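Local structure of Lip_vut3, C2L (Metagenome, 6NKD) at residues L57-N61 and E116-E120. The protein is a GDSL-family lipase that probably hydrolyses lipid esters, possibly lysophospholipids. Sequence-based numbering, arbitrary orientation.
Sequences LAMLN and EKIRE
A lysine on a partly exposed helix face can serve two kinds of partner at once, its methylenes lying along apolar side chains while its ammonium reaches a polar group beyond them; the meeting of 57-61 with 116-120 is a worked example. The segment 57-61 lies on helix 53-59 and runs on with backbone angles in the helical region through Asn61; the second is regular helix near the C-terminal end of helix 98-122. Leu57, in the t, p rotamer, starts sideways, but its CD1 reaches to 4.5 Å from Lys117 CD and its side chain also touches Met114. Ala58 points away and Met59, a selenomethionine, sideways; both pack against Phe100 of a second subunit. In the SGNH hydrolase fold, helices cover a parallel beta-sheet, and here two of these helical elements, one following strand 41-47 and the other preceding strand 130-134, meet away from the probable catalytic residues. A weak hydrogen bond from Leu60 N to Leu57 O (3.3 Å) closes a turn here. Leu60 points toward the partner and sets the register, its CA 7.3 Å from that of Lys117. In the m, t rotamer it places CB 3.7 Å from Lys117 CD and CD1 4.2 Å from Ile118 CG1, the latter a buried apolar contact. Lys117 is extended, all four chi angles t, so its chain passes Leu57 and Leu60 before NZ donates a weak hydrogen bond to Asn61 OD1 at 3.0 Å, on the exposed side of the contact.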
ATOM      1  N   LEU A  57      19.062  -6.641 -15.107  1.00 74.43           N
ATOM      2  CA  LEU A  57      19.782  -7.475 -16.064  1.00 75.74           C
ATOM      3  C   LEU A  57      19.619  -8.955 -15.736  1.00 79.43           C
ATOM      4  O   LEU A  57      19.475  -9.786 -16.640  1.00 80.77           O
ATOM      5  CB  LEU A  57      21.258  -7.082 -16.088  1.00 76.47           C
ATOM      6  CG  LEU A  57      22.233  -8.009 -16.819  1.00 79.82           C
ATOM      7  CD1 LEU A  57      21.815  -8.208 -18.267  1.00 78.91           C
ATOM      8  CD2 LEU A  57      23.646  -7.456 -16.738  1.00 80.85           C
ATOM      9  N   ALA A  58      19.631  -9.301 -14.447  1.00 81.92           N
ATOM     10  CA  ALA A  58      19.464 -10.694 -14.050  1.00 86.35           C
ATOM     11  C   ALA A  58      18.043 -11.195 -14.270  1.00 85.26           C
ATOM     12  O   ALA A  58      17.830 -12.411 -14.311  1.00 89.57           O
ATOM     13  CB  ALA A  58      19.861 -10.873 -12.584  1.00 88.81           C
HETATM   14  N   MSE A  59      17.074 -10.296 -14.409  1.00 80.71           N
HETATM   15  CA  MSE A  59      15.694 -10.695 -14.664  1.00 80.45           C
HETATM   16  C   MSE A  59      15.537 -11.287 -16.055  1.00 83.35           C
HETATM   17  O   MSE A  59      14.702 -12.162 -16.276  1.00 84.70           O
HETATM   18  CB  MSE A  59      14.744  -9.507 -14.520  1.00 76.07           C
HETATM   19  CG  MSE A  59      14.720  -8.857 -13.157  1.00 75.77           C
HETATM   20 SE   MSE A  59      13.406  -7.426 -13.133  0.55 72.61          SE
HETATM   21  CE  MSE A  59      13.550  -6.855 -14.993  1.00 70.61           C
ATOM     22  N   LEU A  60      16.346 -10.796 -16.997  1.00 84.28           N
ATOM     23  CA  LEU A  60      16.206 -11.197 -18.391  1.00 88.74           C
ATOM     24  C   LEU A  60      16.470 -12.681 -18.612  1.00 97.83           C
ATOM     25  O   LEU A  60      16.147 -13.193 -19.688  1.00100.24           O
ATOM     26  CB  LEU A  60      17.137 -10.361 -19.270  1.00 86.61           C
ATOM     27  CG  LEU A  60      16.859  -8.855 -19.271  1.00 80.69           C
ATOM     28  CD1 LEU A  60      17.654  -8.161 -20.368  1.00 79.18           C
ATOM     29  CD2 LEU A  60      15.370  -8.578 -19.423  1.00 77.89           C
ATOM     30  N   ASN A  61      17.044 -13.380 -17.634  1.00103.67           N
ATOM     31  CA  ASN A  61      17.196 -14.824 -17.729  1.00110.19           C
ATOM     32  C   ASN A  61      15.999 -15.578 -17.168  1.00110.00           C
ATOM     33  O   ASN A  61      15.923 -16.801 -17.336  1.00114.70           O
ATOM     34  CB  ASN A  61      18.470 -15.277 -17.007  1.00116.18           C
ATOM     35  CG  ASN A  61      19.248 -16.313 -17.799  1.00125.46           C
ATOM     36  OD1 ASN A  61      19.189 -16.340 -19.029  1.00126.50           O
ATOM     37  ND2 ASN A  61      19.980 -17.172 -17.098  1.00133.47           N
ATOM     38  N   GLU A 116      22.492  -6.033 -24.713  1.00 99.88           N
ATOM     39  CA  GLU A 116      23.069  -7.169 -25.422  1.00103.03           C
ATOM     40  C   GLU A 116      22.241  -8.433 -25.229  1.00103.51           C
ATOM     41  O   GLU A 116      22.201  -9.289 -26.120  1.00106.03           O
ATOM     42  CB  GLU A 116      24.511  -7.391 -24.958  1.00106.70           C
ATOM     43  CG  GLU A 116      25.192  -8.619 -25.547  1.00114.50           C
ATOM     44  CD  GLU A 116      25.300  -8.568 -27.060  1.00119.37           C
ATOM     45  OE1 GLU A 116      25.342  -7.454 -27.623  1.00118.46           O
ATOM     46  OE2 GLU A 116      25.342  -9.647 -27.689  1.00123.56           O
ATOM     47  N   LYS A 117      21.569  -8.569 -24.086  1.00 99.69           N
ATOM     48  CA  LYS A 117      20.754  -9.755 -23.861  1.00100.14           C
ATOM     49  C   LYS A 117      19.431  -9.688 -24.612  1.00 99.29           C
ATOM     50  O   LYS A 117      18.920 -10.725 -25.045  1.00100.60           O
ATOM     51  CB  LYS A 117      20.507  -9.953 -22.364  1.00 99.31           C
ATOM     52  CG  LYS A 117      19.968 -11.331 -22.009  1.00102.14           C
ATOM     53  CD  LYS A 117      20.302 -11.702 -20.575  1.00102.42           C
ATOM     54  CE  LYS A 117      19.985 -13.162 -20.293  1.00105.61           C
ATOM     55  NZ  LYS A 117      20.488 -13.582 -18.957  1.00105.94           N
ATOM     56  N   ILE A 118      18.874  -8.486 -24.788  1.00 97.61           N
ATOM     57  CA  ILE A 118      17.604  -8.346 -25.496  1.00 98.58           C
ATOM     58  C   ILE A 118      17.731  -8.846 -26.930  1.00100.00           C
ATOM     59  O   ILE A 118      16.838  -9.531 -27.447  1.00102.58           O
ATOM     60  CB  ILE A 118      17.119  -6.885 -25.440  1.00 97.09           C
ATOM     61  CG1 ILE A 118      16.585  -6.554 -24.045  1.00 74.96           C
ATOM     62  CG2 ILE A 118      16.051  -6.626 -26.491  1.00 77.06           C
ATOM     63  CD1 ILE A 118      16.133  -5.118 -23.885  1.00 72.52           C
ATOM     64  N   ARG A 119      18.845  -8.525 -27.595  1.00 98.74           N
ATOM     65  CA  ARG A 119      19.056  -9.035 -28.946  1.00 99.73           C
ATOM     66  C   ARG A 119      19.433 -10.511 -28.934  1.00101.47           C
ATOM     67  O   ARG A 119      19.123 -11.233 -29.889  1.00103.20           O
ATOM     68  CB  ARG A 119      20.120  -8.208 -29.668  1.00100.98           C
ATOM     69  CG  ARG A 119      21.368  -7.936 -28.854  1.00103.57           C
ATOM     70  CD  ARG A 119      21.764  -6.473 -28.964  1.00105.27           C
ATOM     71  NE  ARG A 119      20.650  -5.597 -28.609  1.00107.03           N
ATOM     72  CZ  ARG A 119      20.715  -4.270 -28.586  1.00106.32           C
ATOM     73  NH1 ARG A 119      21.848  -3.651 -28.894  1.00106.42           N
ATOM     74  NH2 ARG A 119      19.646  -3.561 -28.252  1.00103.87           N
ATOM     75  N   GLU A 120      20.095 -10.979 -27.872  1.00101.72           N
ATOM     76  CA  GLU A 120      20.333 -12.411 -27.731  1.00106.75           C
ATOM     77  C   GLU A 120      19.032 -13.171 -27.506  1.00108.62           C
ATOM     78  O   GLU A 120      18.918 -14.335 -27.906  1.00110.52           O
ATOM     79  CB  GLU A 120      21.302 -12.681 -26.581  1.00107.43           C
ATOM     80  CG  GLU A 120      22.760 -12.420 -26.914  1.00109.42           C
ATOM     81  CD  GLU A 120      23.688 -12.787 -25.771  1.00112.43           C
ATOM     82  OE1 GLU A 120      23.184 -13.171 -24.695  1.00112.79           O
ATOM     83  OE2 GLU A 120      24.921 -12.693 -25.950  1.00114.86           O
TER